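Local coordinates for protein 432aa long hypothetical deoxyribodipyrimidine photolyase (Sulfolobus tokodaii, PDB 2E0I) that probably repairs cyclobutane pyrimidine dimers in DNA using light, and binds two FAD molecules, one of which probably acts as a light-harvesting cofactor, at residues K389-P392 and P393-H397. Numbering follows the deposited sequence.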
loop_
_atom_site.group_PDB
_atom_site.type_symbol
_atom_site.label_atom_id
_atom_site.label_comp_id
_atom_site.label_asym_id
_atom_site.label_seq_id
_atom_site.Cartn_x
_atom_site.Cartn_y
_atom_site.Cartn_z
ATOM N N LYS A 389 -20.769 21.234 7.264
ATOM C CA LYS A 389 -20.261 21.430 8.614
ATOM C C LYS A 389 -21.307 21.759 9.675
ATOM O O LYS A 389 -21.141 21.393 10.841
ATOM C CB LYS A 389 -19.179 22.517 8.617
ATOM C CG LYS A 389 -18.655 22.869 10.004
ATOM C CD LYS A 389 -18.234 21.613 10.761
ATOM C CE LYS A 389 -17.949 21.899 12.231
ATOM N NZ LYS A 389 -16.760 22.781 12.399
ATOM N N ASP A 390 -22.382 22.443 9.290
ATOM C CA ASP A 390 -23.406 22.812 10.267
ATOM C C ASP A 390 -24.783 22.212 10.037
ATOM O O ASP A 390 -25.697 22.433 10.825
ATOM C CB ASP A 390 -23.517 24.333 10.360
ATOM C CG ASP A 390 -22.193 24.986 10.729
ATOM O OD1 ASP A 390 -21.302 25.057 9.856
ATOM O OD2 ASP A 390 -22.034 25.412 11.894
ATOM N N VAL A 391 -24.929 21.454 8.958
ATOM C CA VAL A 391 -26.199 20.809 8.666
ATOM C C VAL A 391 -26.368 19.682 9.685
ATOM O O VAL A 391 -25.448 18.905 9.915
ATOM C CB VAL A 391 -26.206 20.212 7.242
ATOM C CG1 VAL A 391 -27.566 19.600 6.931
ATOM C CG2 VAL A 391 -25.859 21.283 6.231
ATOM N N PRO A 392 -27.540 19.591 10.330
ATOM C CA PRO A 392 -27.721 18.515 11.309
ATOM C C PRO A 392 -27.703 17.150 10.624
ATOM O O PRO A 392 -28.227 16.990 9.519
ATOM C CB PRO A 392 -29.071 18.852 11.941
ATOM C CG PRO A 392 -29.809 19.503 10.808
ATOM C CD PRO A 392 -28.759 20.412 10.215
ATOM N N PRO A 393 -27.099 16.149 11.284
ATOM C CA PRO A 393 -26.984 14.783 10.772
ATOM C C PRO A 393 -28.237 14.262 10.093
ATOM O O PRO A 393 -28.182 13.775 8.966
ATOM C CB PRO A 393 -26.595 13.971 12.014
ATOM C CG PRO A 393 -27.084 14.797 13.146
ATOM C CD PRO A 393 -26.724 16.186 12.706
ATOM N N SER A 394 -29.365 14.365 10.782
ATOM C CA SER A 394 -30.637 13.898 10.240
ATOM C C SER A 394 -30.813 14.282 8.767
ATOM O O SER A 394 -31.164 13.454 7.929
ATOM C CB SER A 394 -31.777 14.485 11.069
ATOM O OG SER A 394 -33.036 14.114 10.542
ATOM N N ILE A 395 -30.561 15.549 8.464
ATOM C CA ILE A 395 -30.684 16.058 7.108
ATOM C C ILE A 395 -29.601 15.484 6.203
ATOM O O ILE A 395 -29.899 15.000 5.115
ATOM C CB ILE A 395 -30.591 17.600 7.095
ATOM C CG1 ILE A 395 -31.755 18.178 7.908
ATOM C CG2 ILE A 395 -30.588 18.123 5.660
ATOM C CD1 ILE A 395 -31.753 19.688 8.023
ATOM N N ILE A 396 -28.349 15.541 6.654
ATOM C CA ILE A 396 -27.228 15.023 5.875
ATOM C C ILE A 396 -27.499 13.607 5.367
ATOM O O ILE A 396 -27.174 13.287 4.224
ATOM C CB ILE A 396 -25.925 15.031 6.704
ATOM C CG1 ILE A 396 -25.457 16.470 6.919
ATOM C CG2 ILE A 396 -24.840 14.238 5.992
ATOM C CD1 ILE A 396 -24.234 16.586 7.779
ATOM N N HIS A 397 -28.099 12.770 6.212
ATOM C CA HIS A 397 -28.414 11.398 5.837
ATOM C C HIS A 397 -29.568 11.306 4.842
ATOM O O HIS A 397 -29.941 10.208 4.408
ATOM C CB HIS A 397 -28.759 10.568 7.070
ATOM C CG HIS A 397 -27.609 10.368 8.001
ATOM N ND1 HIS A 397 -26.363 9.973 7.567
ATOM C CD2 HIS A 397 -27.513 10.505 9.344
ATOM C CE1 HIS A 397 -25.548 9.877 8.602
ATOM N NE2 HIS A 397 -26.221 10.196 9.692
#
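Pro392 and Ile396 are joined by the first backbone turn of the short helix 393-396. This is a helix start at the surface of the FAD-binding domain; the centre of the contact lies about 33 Å from the centre of the chain. Pro392 occupies the N-cap position and Pro393 opens the helix. The side chain of Pro392 makes no cap, but its carbonyl starts the hydrogen bonding of the helix.

The carbonyl of Pro392 accepts two N-H groups. Ile396 N lies 3.2 Å from Pro392 O, nearly straight at the hydrogen (168°). Ile395 N is closer to Pro392 O, at 2.9 Å, but this bond is weak because it bends to 126°. Pro393 has no N-H to give, which suits the first turn of a helix. His397 N continues the pattern on Pro393 O.

The apolar contacts fall into two groups. With Val391 CG1 anti to the backbone N (chi1 -177°), this methyl sits beside the carbonyl carbon and meets both isoleucines. Val391 CG1 lies 3.6 Å from Ile395 CG2, where the two side chains cross at about a right angle, and 3.8 Å from Ile396 CG1. The Pro392 ring instead meets the other branch of Ile395, with Pro392 CG 3.4 Å from Ile395 CD1. Ile395 thus divides its branches between Val391 and Pro392.

Lys382 NZ hydrogen-bonds to the carbonyls of Lys389 and Val391, and Gln371 NE2 to Ile396 O and His397 ND1. Val391 also touches Val404, and Ile396 touches Leu388. The extended side chain of Ile396 brings Ile396 CD1 to 3.4 Å from Val391 O.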